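Local coordinates for protein alpha-1,3-glucanase (Bacillus circulans, PDB 5ZRU) that hydrolyses alpha-1,3-glucan, as the catalytic unit of a GH87-type alpha-1,3-glucanase, and binds calcium and zinc ions, at residues A[251-256]-A[313-318]; A[246-251]-A[279-284]. All coordinates share one frame; numbering follows the deposited sequence.

Contact 1: residues A[251-256]-A[313-318]; sequences GIWHTN and NVWVEH. With PE5 (3,6,9,12,15,18,21,24-octaoxahexacosan-1-ol), chain C.
Trp315 and Ile252 bury the most surface here, with Trp253 completing the cluster. Ile252 comes against CE3 of the Trp315 indole, its CD1 3.7 Å from that atom, and the two side chains cross at about a right angle. Trp315 CG stands anti to its backbone N (chi1 -168°), beside the carbonyl carbon, and the six-membered ring beyond it is the part that meets Ile252. The other branch of the isoleucine reaches the backbone: Ile252 CG2 sits 3.1 Å from Asn313 O, a tight fit. Beyond it the indoles form a T-shaped pair. The edge of Trp315 meets the face of Trp253, with CZ3 of Trp315 3.7 Å from CZ2 of Trp253 and the planes at 74°. Gly251 O, accepting from both His254 N and Thr255 N, closes the turn that presents Ile252 and Trp253. Both tryptophans touch Thr78 of strand 76-82, so the cluster lies where the beta-helix meets the N-terminal beta-region. Further along, Asn256 ND2 donates to O7 of the polyether PE5 at 3.1 Å and weakly to O8. An alanine here would probably leave O7 without its donor, remove the weak bond to O8 and let that end of the polyether move more freely. No hydrogen bond joins the two segments, which implies that their cohesion is apolar and aromatic, while the indole N-H of Trp253 is bound to Glu174, outside both segments.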
ATOM      1  N   GLY A 251      -6.868  17.355 -10.081  1.00  9.81           N
ATOM      2  CA  GLY A 251      -6.978  15.942 -10.414  1.00  9.33           C
ATOM      3  C   GLY A 251      -5.658  15.215 -10.225  1.00  9.53           C
ATOM      4  O   GLY A 251      -4.576  15.785 -10.387  1.00  7.81           O
ATOM      5  N   ILE A 252      -5.745  13.927  -9.879  1.00  7.99           N
ATOM      6  CA  ILE A 252      -4.511  13.162  -9.688  1.00  8.43           C
ATOM      7  C   ILE A 252      -3.687  13.078 -10.966  1.00 10.52           C
ATOM      8  O   ILE A 252      -2.487  12.786 -10.907  1.00  9.46           O
ATOM      9  CB  ILE A 252      -4.799  11.742  -9.141  1.00  9.71           C
ATOM     10  CG1 ILE A 252      -5.587  10.900 -10.161  1.00 10.39           C
ATOM     11  CG2 ILE A 252      -5.506  11.830  -7.790  1.00  9.07           C
ATOM     12  CD1 ILE A 252      -5.789   9.428  -9.721  1.00  8.38           C
ATOM     13  N   TRP A 253      -4.295  13.323 -12.127  1.00 10.23           N
ATOM     14  CA  TRP A 253      -3.570  13.322 -13.391  1.00 12.02           C
ATOM     15  C   TRP A 253      -3.108  14.713 -13.814  1.00 11.58           C
ATOM     16  O   TRP A 253      -2.512  14.848 -14.886  1.00 13.57           O
ATOM     17  CB  TRP A 253      -4.445  12.704 -14.501  1.00  9.95           C
ATOM     18  CG  TRP A 253      -4.543  11.190 -14.382  1.00 11.35           C
ATOM     19  CD1 TRP A 253      -5.567  10.468 -13.831  1.00  8.82           C
ATOM     20  CD2 TRP A 253      -3.557  10.234 -14.803  1.00 11.14           C
ATOM     21  NE1 TRP A 253      -5.280   9.118 -13.891  1.00 11.15           N
ATOM     22  CE2 TRP A 253      -4.052   8.950 -14.480  1.00  8.56           C
ATOM     23  CE3 TRP A 253      -2.300  10.339 -15.417  1.00 11.53           C
ATOM     24  CZ2 TRP A 253      -3.339   7.777 -14.760  1.00  9.61           C
ATOM     25  CZ3 TRP A 253      -1.586   9.161 -15.702  1.00 10.64           C
ATOM     26  CH2 TRP A 253      -2.112   7.904 -15.369  1.00 10.50           C
ATOM     27  N   HIS A 254      -3.393  15.746 -13.022  1.00 10.68           N
ATOM     28  CA  HIS A 254      -3.123  17.118 -13.443  1.00 11.87           C
ATOM     29  C   HIS A 254      -2.280  17.906 -12.456  1.00 10.99           C
ATOM     30  O   HIS A 254      -1.435  18.697 -12.883  1.00 13.20           O
ATOM     31  CB  HIS A 254      -4.451  17.858 -13.698  1.00 10.92           C
ATOM     32  CG  HIS A 254      -5.251  17.266 -14.815  1.00 12.00           C
ATOM     33  ND1 HIS A 254      -4.964  17.503 -16.141  1.00 15.00           N
ATOM     34  CD2 HIS A 254      -6.316  16.429 -14.804  1.00 11.69           C
ATOM     35  CE1 HIS A 254      -5.821  16.843 -16.901  1.00 17.27           C
ATOM     36  NE2 HIS A 254      -6.654  16.187 -16.114  1.00 13.68           N
ATOM     37  N   THR A 255      -2.481  17.712 -11.152  1.00  9.30           N
ATOM     38  CA  THR A 255      -1.802  18.492 -10.125  1.00  9.01           C
ATOM     39  C   THR A 255      -0.810  17.595  -9.394  1.00  9.91           C
ATOM     40  O   THR A 255      -1.222  16.636  -8.732  1.00  9.90           O
ATOM     41  CB  THR A 255      -2.809  19.081  -9.134  1.00  9.50           C
ATOM     42  OG1 THR A 255      -3.660  20.020  -9.810  1.00 10.06           O
ATOM     43  CG2 THR A 255      -2.082  19.786  -7.998  1.00  9.48           C
ATOM     44  N   ASN A 256       0.489  17.917  -9.506  1.00  9.07           N
ATOM     45  CA  ASN A 256       1.574  17.167  -8.870  1.00 10.04           C
ATOM     46  C   ASN A 256       2.240  18.039  -7.814  1.00  9.09           C
ATOM     47  O   ASN A 256       2.723  19.136  -8.123  1.00 11.04           O
ATOM     48  CB  ASN A 256       2.637  16.727  -9.884  1.00 10.26           C
ATOM     49  CG  ASN A 256       2.141  15.664 -10.851  1.00 12.14           C
ATOM     50  OD1 ASN A 256       0.993  15.248 -10.795  1.00 11.23           O
ATOM     51  ND2 ASN A 256       3.017  15.228 -11.755  1.00 15.62           N
ATOM     52  N   ASN A 313      -9.441  10.770  -3.309  1.00  8.66           N
ATOM     53  CA  ASN A 313      -8.984  10.959  -4.684  1.00  8.22           C
ATOM     54  C   ASN A 313      -7.579  11.566  -4.707  1.00 10.13           C
ATOM     55  O   ASN A 313      -7.308  12.553  -5.390  1.00  8.28           O
ATOM     56  CB  ASN A 313      -9.972  11.829  -5.467  1.00  8.74           C
ATOM     57  CG  ASN A 313     -11.325  11.167  -5.620  1.00 10.80           C
ATOM     58  OD1 ASN A 313     -12.184  11.262  -4.742  1.00 13.13           O
ATOM     59  ND2 ASN A 313     -11.522  10.492  -6.745  1.00 10.11           N
ATOM     60  N   VAL A 314      -6.683  10.986  -3.915  1.00  9.20           N
ATOM     61  CA  VAL A 314      -5.283  11.387  -3.953  1.00  9.54           C
ATOM     62  C   VAL A 314      -4.454  10.198  -4.423  1.00  8.45           C
ATOM     63  O   VAL A 314      -4.882   9.040  -4.383  1.00  9.09           O
ATOM     64  CB  VAL A 314      -4.768  11.914  -2.592  1.00  9.93           C
ATOM     65  CG1 VAL A 314      -5.491  13.206  -2.186  1.00  8.86           C
ATOM     66  CG2 VAL A 314      -4.880  10.838  -1.490  1.00  8.86           C
ATOM     67  N   TRP A 315      -3.242  10.509  -4.871  1.00  8.18           N
ATOM     68  CA  TRP A 315      -2.293   9.533  -5.394  1.00  7.08           C
ATOM     69  C   TRP A 315      -0.958   9.887  -4.751  1.00  8.82           C
ATOM     70  O   TRP A 315      -0.405  10.955  -5.031  1.00  8.98           O
ATOM     71  CB  TRP A 315      -2.233   9.620  -6.920  1.00  7.41           C
ATOM     72  CG  TRP A 315      -1.512   8.504  -7.627  1.00  7.84           C
ATOM     73  CD1 TRP A 315      -0.715   7.543  -7.066  1.00 10.46           C
ATOM     74  CD2 TRP A 315      -1.532   8.242  -9.036  1.00  9.22           C
ATOM     75  NE1 TRP A 315      -0.246   6.691  -8.046  1.00  9.42           N
ATOM     76  CE2 TRP A 315      -0.736   7.103  -9.262  1.00  9.46           C
ATOM     77  CE3 TRP A 315      -2.150   8.865 -10.133  1.00  8.34           C
ATOM     78  CZ2 TRP A 315      -0.536   6.570 -10.543  1.00 10.30           C
ATOM     79  CZ3 TRP A 315      -1.959   8.327 -11.405  1.00  8.78           C
ATOM     80  CH2 TRP A 315      -1.164   7.190 -11.596  1.00 10.04           C
ATOM     81  N   VAL A 316      -0.464   9.043  -3.840  1.00  7.92           N
ATOM     82  CA  VAL A 316       0.744   9.366  -3.082  1.00  6.46           C
ATOM     83  C   VAL A 316       1.689   8.174  -3.098  1.00  9.28           C
ATOM     84  O   VAL A 316       1.262   7.021  -2.962  1.00  7.52           O
ATOM     85  CB  VAL A 316       0.439   9.803  -1.630  1.00  9.37           C
ATOM     86  CG1 VAL A 316      -0.403  11.072  -1.638  1.00 13.91           C
ATOM     87  CG2 VAL A 316      -0.242   8.679  -0.840  1.00 10.00           C
ATOM     88  N   GLU A 317       2.978   8.453  -3.292  1.00  9.05           N
ATOM     89  CA  GLU A 317       3.953   7.377  -3.346  1.00  8.74           C
ATOM     90  C   GLU A 317       5.319   7.866  -2.886  1.00  9.79           C
ATOM     91  O   GLU A 317       5.617   9.062  -2.905  1.00  9.31           O
ATOM     92  CB  GLU A 317       4.051   6.764  -4.757  1.00 12.64           C
ATOM     93  CG  GLU A 317       4.338   7.714  -5.892  1.00 13.59           C
ATOM     94  CD  GLU A 317       4.279   7.028  -7.271  1.00 12.82           C
ATOM     95  OE1 GLU A 317       4.094   5.793  -7.335  1.00 13.02           O
ATOM     96  OE2 GLU A 317       4.415   7.738  -8.290  1.00 13.11           O
ATOM     97  N   HIS A 318       6.147   6.899  -2.480  1.00  7.54           N
ATOM     98  CA  HIS A 318       7.550   7.099  -2.126  1.00  7.99           C
ATOM     99  C   HIS A 318       7.736   7.847  -0.813  1.00  8.64           C
ATOM    100  O   HIS A 318       8.824   8.375  -0.544  1.00  7.68           O
ATOM    101  CB  HIS A 318       8.313   7.801  -3.257  1.00  9.25           C
ATOM    102  CG  HIS A 318       8.158   7.124  -4.579  1.00 10.55           C
ATOM    103  ND1 HIS A 318       8.028   7.817  -5.763  1.00  9.28           N
ATOM    104  CD2 HIS A 318       8.107   5.810  -4.901  1.00  9.86           C
ATOM    105  CE1 HIS A 318       7.898   6.958  -6.760  1.00 10.05           C
ATOM    106  NE2 HIS A 318       7.948   5.734  -6.262  1.00  9.10           N
TER
HETATM  107  C48 PE5 C 601      12.945  15.311  -7.195  1.00 21.35           C
HETATM  108  C50 PE5 C 601      13.035  13.825  -6.829  1.00 21.41           C
HETATM  109  O1  PE5 C 601      14.072  13.214  -7.551  1.00 28.07           O
HETATM  110  C1  PE5 C 601      14.291  11.865  -7.241  1.00 25.78           C
HETATM  111  C2  PE5 C 601      15.296  11.241  -8.213  1.00 22.90           C
HETATM  112  O2  PE5 C 601      14.759  11.227  -9.505  1.00 21.48           O
HETATM  113  C3  PE5 C 601      15.627  10.818 -10.523  1.00 23.37           C
HETATM  114  C4  PE5 C 601      14.919  10.921 -11.879  1.00 22.27           C
HETATM  115  O3  PE5 C 601      13.739  10.161 -11.862  1.00 27.46           O
HETATM  116  C5  PE5 C 601      13.024  10.088 -13.066  1.00 20.78           C
HETATM  117  C6  PE5 C 601      11.532  10.366 -12.826  1.00 31.37           C
HETATM  118  O4  PE5 C 601      10.821   9.198 -12.505  1.00 30.13           O
HETATM  119  C7  PE5 C 601       9.844   9.328 -11.504  1.00 27.79           C
HETATM  120  C8  PE5 C 601       8.885  10.474 -11.835  1.00 30.45           C
HETATM  121  O5  PE5 C 601       8.164  10.818 -10.694  1.00 33.05           O
HETATM  122  C9  PE5 C 601       7.447  12.019 -10.790  1.00 30.07           C
HETATM  123  C10 PE5 C 601       5.968  11.693 -10.949  1.00 27.79           C
HETATM  124  O6  PE5 C 601       5.475  12.334 -12.087  1.00 27.56           O
HETATM  125  C11 PE5 C 601       4.305  11.777 -12.610  1.00 27.21           C
HETATM  126  C12 PE5 C 601       4.022  12.353 -13.991  1.00 25.99           C
HETATM  127  O7  PE5 C 601       2.799  13.017 -13.908  1.00 24.43           O
HETATM  128  C13 PE5 C 601       1.966  12.867 -15.020  1.00 21.91           C
HETATM  129  C14 PE5 C 601       1.035  14.076 -15.085  1.00 23.80           C
HETATM  130  O8  PE5 C 601       1.749  15.200 -14.656  1.00 25.64           O
HETATM  131  C15 PE5 C 601       1.022  16.399 -14.586  1.00 24.84           C
HETATM  132  C16 PE5 C 601       1.614  17.413 -15.575  1.00 22.55           C
HETATM  133  O52 PE5 C 601       2.326  18.413 -14.901  1.00 32.17           O

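Contact 2: residues A[246-251]-A[279-284]; sequences TIMGAG and FSHIYM. With CA (calcium ion), chain L; PE5 (3,6,9,12,15,18,21,24-octaoxahexacosan-1-ol), chain C.
Ile247 packs against the CD2-CE2 side of the Phe279 ring, its CB 3.8 Å from Phe279 CD2 and its CG2 equally near Phe279 CE2. The pair lines the interior of the parallel beta-helix of the catalytic domain, where strands 245-249 and 277-285 stack in parallel as neighbouring rungs. Ile282 joins the same core, its CG1 3.6 Å from Gly249 CA. A side chain at Gly249 would run into Ile282 CG1 and into the carbonyl of His281, so the bare glycine lets the two segments come this close. Backbone bonds hold the register: Ser280 N gives to Ile247 O at 3.0 Å, and Gly249 N to Ser280 O with an N-H...O angle of 167°. Past the two bridged pairs, Gly251 N donates to His281 O at 2.9 Å. Met248 and Ser280 occupy the opposite face from Ile247 and Phe279. With Ser280 OG between its own N and carbonyl carbon (chi1 65°), the hydroxyl meets Met248 CG. It also shares a water with Ile247 O, the carbonyl that takes the N-H of Ser280. On this side Ser280 touches His312, a ligand of the nearby zinc ion. At the corner itself, His281 NE2 binds a calcium ion at 2.2 Å, and two waters share the metal, one of them lying at the edge of the imidazole in its plane.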
ATOM      1  N   THR A 246     -10.486  23.334   3.247  1.00 10.11           N
ATOM      2  CA  THR A 246     -10.645  22.516   2.056  1.00 10.40           C
ATOM      3  C   THR A 246      -9.521  22.841   1.086  1.00  9.32           C
ATOM      4  O   THR A 246      -9.301  24.012   0.758  1.00 11.60           O
ATOM      5  CB  THR A 246     -12.009  22.757   1.411  1.00 12.44           C
ATOM      6  OG1 THR A 246     -13.028  22.349   2.331  1.00 12.35           O
ATOM      7  CG2 THR A 246     -12.147  21.956   0.107  1.00 11.29           C
ATOM      8  N   ILE A 247      -8.801  21.810   0.649  1.00  8.25           N
ATOM      9  CA  ILE A 247      -7.694  21.955  -0.293  1.00 10.04           C
ATOM     10  C   ILE A 247      -7.947  20.997  -1.445  1.00  8.75           C
ATOM     11  O   ILE A 247      -8.075  19.787  -1.229  1.00  9.78           O
ATOM     12  CB  ILE A 247      -6.338  21.652   0.362  1.00  9.52           C
ATOM     13  CG1 ILE A 247      -6.110  22.578   1.567  1.00 11.03           C
ATOM     14  CG2 ILE A 247      -5.214  21.711  -0.688  1.00  9.77           C
ATOM     15  CD1 ILE A 247      -4.990  22.109   2.488  1.00 12.17           C
ATOM     16  N   MET A 248      -8.033  21.527  -2.661  1.00  7.22           N
ATOM     17  CA  MET A 248      -8.408  20.702  -3.800  1.00  8.51           C
ATOM     18  C   MET A 248      -7.508  21.014  -4.983  1.00  9.38           C
ATOM     19  O   MET A 248      -7.326  22.185  -5.329  1.00  9.88           O
ATOM     20  CB  MET A 248      -9.874  20.926  -4.205  1.00 10.61           C
ATOM     21  CG  MET A 248     -10.374  19.922  -5.253  1.00  8.34           C
ATOM     22  SD  MET A 248     -11.992  20.369  -5.940  1.00 15.71           S
ATOM     23  CE  MET A 248     -11.529  21.732  -7.000  1.00 11.21           C
ATOM     24  N   GLY A 249      -6.971  19.969  -5.612  1.00  7.45           N
ATOM     25  CA  GLY A 249      -6.201  20.120  -6.826  1.00  8.72           C
ATOM     26  C   GLY A 249      -7.077  19.954  -8.054  1.00 10.09           C
ATOM     27  O   GLY A 249      -8.301  19.833  -7.974  1.00  9.87           O
ATOM     28  N   ALA A 250      -6.425  19.919  -9.215  1.00  8.90           N
ATOM     29  CA  ALA A 250      -7.145  19.763 -10.476  1.00 10.02           C
ATOM     30  C   ALA A 250      -7.315  18.304 -10.896  1.00 10.05           C
ATOM     31  O   ALA A 250      -7.875  18.042 -11.968  1.00  9.07           O
ATOM     32  CB  ALA A 250      -6.434  20.538 -11.594  1.00  9.68           C
ATOM     33  N   GLY A 251      -6.868  17.355 -10.081  1.00  9.81           N
ATOM     34  CA  GLY A 251      -6.978  15.942 -10.414  1.00  9.33           C
ATOM     35  C   GLY A 251      -5.658  15.215 -10.225  1.00  9.53           C
ATOM     36  O   GLY A 251      -4.576  15.785 -10.387  1.00  7.81           O
ATOM     37  N   PHE A 279      -9.261  17.186   1.684  1.00  9.52           N
ATOM     38  CA  PHE A 279      -8.064  17.301   0.860  1.00  8.65           C
ATOM     39  C   PHE A 279      -8.232  16.319  -0.284  1.00  8.63           C
ATOM     40  O   PHE A 279      -8.461  15.131  -0.039  1.00  9.17           O
ATOM     41  CB  PHE A 279      -6.813  16.980   1.697  1.00  8.63           C
ATOM     42  CG  PHE A 279      -5.515  17.250   0.999  1.00 10.00           C
ATOM     43  CD1 PHE A 279      -5.048  16.395   0.006  1.00 11.99           C
ATOM     44  CD2 PHE A 279      -4.735  18.346   1.364  1.00  9.52           C
ATOM     45  CE1 PHE A 279      -3.835  16.645  -0.643  1.00  9.14           C
ATOM     46  CE2 PHE A 279      -3.519  18.601   0.718  1.00 10.63           C
ATOM     47  CZ  PHE A 279      -3.077  17.751  -0.279  1.00 10.75           C
ATOM     48  N   SER A 280      -8.124  16.797  -1.527  1.00  7.39           N
ATOM     49  CA  SER A 280      -8.479  15.900  -2.619  1.00  7.85           C
ATOM     50  C   SER A 280      -7.799  16.295  -3.917  1.00 10.60           C
ATOM     51  O   SER A 280      -7.373  17.439  -4.103  1.00  8.59           O
ATOM     52  CB  SER A 280      -9.997  15.858  -2.846  1.00 10.35           C
ATOM     53  OG  SER A 280     -10.494  17.113  -3.293  1.00  9.21           O
ATOM     54  N   HIS A 281      -7.720  15.301  -4.815  1.00  7.89           N
ATOM     55  CA  HIS A 281      -7.500  15.501  -6.252  1.00  9.29           C
ATOM     56  C   HIS A 281      -6.092  16.006  -6.547  1.00 10.67           C
ATOM     57  O   HIS A 281      -5.886  16.921  -7.350  1.00  7.32           O
ATOM     58  CB  HIS A 281      -8.575  16.411  -6.845  1.00  8.10           C
ATOM     59  CG  HIS A 281      -9.883  15.705  -7.009  1.00  9.58           C
ATOM     60  ND1 HIS A 281     -10.020  14.587  -7.803  1.00  9.39           N
ATOM     61  CD2 HIS A 281     -11.088  15.910  -6.431  1.00 11.29           C
ATOM     62  CE1 HIS A 281     -11.264  14.151  -7.733  1.00 12.59           C
ATOM     63  NE2 HIS A 281     -11.932  14.937  -6.908  1.00 14.35           N
ATOM     64  N   ILE A 282      -5.116  15.360  -5.910  1.00  7.05           N
ATOM     65  CA  ILE A 282      -3.714  15.747  -5.991  1.00  8.04           C
ATOM     66  C   ILE A 282      -2.881  14.481  -6.048  1.00 10.31           C
ATOM     67  O   ILE A 282      -3.194  13.495  -5.368  1.00  9.12           O
ATOM     68  CB  ILE A 282      -3.326  16.617  -4.776  1.00 11.97           C
ATOM     69  CG1 ILE A 282      -3.939  18.012  -4.923  1.00 11.84           C
ATOM     70  CG2 ILE A 282      -1.816  16.703  -4.590  1.00 15.48           C
ATOM     71  CD1 ILE A 282      -4.100  18.737  -3.623  1.00 11.41           C
ATOM     72  N   TYR A 283      -1.841  14.495  -6.880  1.00  8.51           N
ATOM     73  CA  TYR A 283      -0.760  13.518  -6.817  1.00  9.02           C
ATOM     74  C   TYR A 283       0.399  14.104  -6.015  1.00  9.22           C
ATOM     75  O   TYR A 283       0.745  15.276  -6.187  1.00 10.02           O
ATOM     76  CB  TYR A 283      -0.289  13.136  -8.225  1.00  8.13           C
ATOM     77  CG  TYR A 283       1.007  12.370  -8.230  1.00 11.42           C
ATOM     78  CD1 TYR A 283       1.026  10.995  -8.013  1.00  9.79           C
ATOM     79  CD2 TYR A 283       2.221  13.020  -8.449  1.00 10.50           C
ATOM     80  CE1 TYR A 283       2.220  10.284  -8.006  1.00  8.90           C
ATOM     81  CE2 TYR A 283       3.423  12.313  -8.437  1.00 11.08           C
ATOM     82  CZ  TYR A 283       3.413  10.952  -8.223  1.00 10.59           C
ATOM     83  OH  TYR A 283       4.604  10.249  -8.220  1.00 12.05           O
ATOM     84  N   MET A 284       1.011  13.293  -5.139  1.00  8.54           N
ATOM     85  CA  MET A 284       2.159  13.749  -4.357  1.00  8.00           C
ATOM     86  C   MET A 284       3.293  12.740  -4.450  1.00 10.20           C
ATOM     87  O   MET A 284       3.063  11.529  -4.420  1.00  8.82           O
ATOM     88  CB  MET A 284       1.819  13.945  -2.864  1.00  9.84           C
ATOM     89  CG  MET A 284       0.671  14.896  -2.589  1.00 16.02           C
ATOM     90  SD  MET A 284       0.884  15.698  -0.979  1.00 16.31           S
ATOM     91  CE  MET A 284       1.245  14.285   0.075  1.00 11.51           C
TER
HETATM   92 CA    CA L 610     -14.075  15.023  -6.536  1.00 22.98          CA
HETATM   93  C48 PE5 C 601      12.945  15.311  -7.195  1.00 21.35           C
HETATM   94  C50 PE5 C 601      13.035  13.825  -6.829  1.00 21.41           C
HETATM   95  O1  PE5 C 601      14.072  13.214  -7.551  1.00 28.07           O
HETATM   96  C1  PE5 C 601      14.291  11.865  -7.241  1.00 25.78           C
HETATM   97  C2  PE5 C 601      15.296  11.241  -8.213  1.00 22.90           C
HETATM   98  O2  PE5 C 601      14.759  11.227  -9.505  1.00 21.48           O
HETATM   99  C3  PE5 C 601      15.627  10.818 -10.523  1.00 23.37           C
HETATM  100  C4  PE5 C 601      14.919  10.921 -11.879  1.00 22.27           C
HETATM  101  O3  PE5 C 601      13.739  10.161 -11.862  1.00 27.46           O
HETATM  102  C5  PE5 C 601      13.024  10.088 -13.066  1.00 20.78           C
HETATM  103  C6  PE5 C 601      11.532  10.366 -12.826  1.00 31.37           C
HETATM  104  O4  PE5 C 601      10.821   9.198 -12.505  1.00 30.13           O
HETATM  105  C7  PE5 C 601       9.844   9.328 -11.504  1.00 27.79           C
HETATM  106  C8  PE5 C 601       8.885  10.474 -11.835  1.00 30.45           C
HETATM  107  O5  PE5 C 601       8.164  10.818 -10.694  1.00 33.05           O
HETATM  108  C9  PE5 C 601       7.447  12.019 -10.790  1.00 30.07           C
HETATM  109  C10 PE5 C 601       5.968  11.693 -10.949  1.00 27.79           C
HETATM  110  O6  PE5 C 601       5.475  12.334 -12.087  1.00 27.56           O
HETATM  111  C11 PE5 C 601       4.305  11.777 -12.610  1.00 27.21           C
HETATM  112  C12 PE5 C 601       4.022  12.353 -13.991  1.00 25.99           C
HETATM  113  O7  PE5 C 601       2.799  13.017 -13.908  1.00 24.43           O
HETATM  114  C13 PE5 C 601       1.966  12.867 -15.020  1.00 21.91           C
HETATM  115  C14 PE5 C 601       1.035  14.076 -15.085  1.00 23.80           C
HETATM  116  O8  PE5 C 601       1.749  15.200 -14.656  1.00 25.64           O
HETATM  117  C15 PE5 C 601       1.022  16.399 -14.586  1.00 24.84           C
HETATM  118  C16 PE5 C 601       1.614  17.413 -15.575  1.00 22.55           C
HETATM  119  O52 PE5 C 601       2.326  18.413 -14.901  1.00 32.17           O
HETATM  120  O   HOH W   1     -10.742  19.031  -1.431  1.00 11.60           O
HETATM  121  O   HOH W   2     -15.021  13.280  -5.549  1.00 23.76           O
HETATM  122  O   HOH W   3     -14.369  16.748  -4.930  1.00 21.38           O

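Both contacts are buried and share Gly251, and both use the parallel beta-helix, with strand 277-285 lying between strands 255-259 and 310-317. Contact 2 is a rung-to-rung join, held by backbone bonds, with an aliphatic and aromatic interior and a calcium ligand, His281, at the corner. Contact 1 skips over the intervening strand and relies on large side chains on the outer side of the helix, facing the N-terminal region. They meet through Tyr283, whose OH is 2.5 Å from Glu317 OE2, a probable hydrogen bond, while Trp315 O probably accepts from Met284 N. The polyether touches both, at Asn256 and Tyr283.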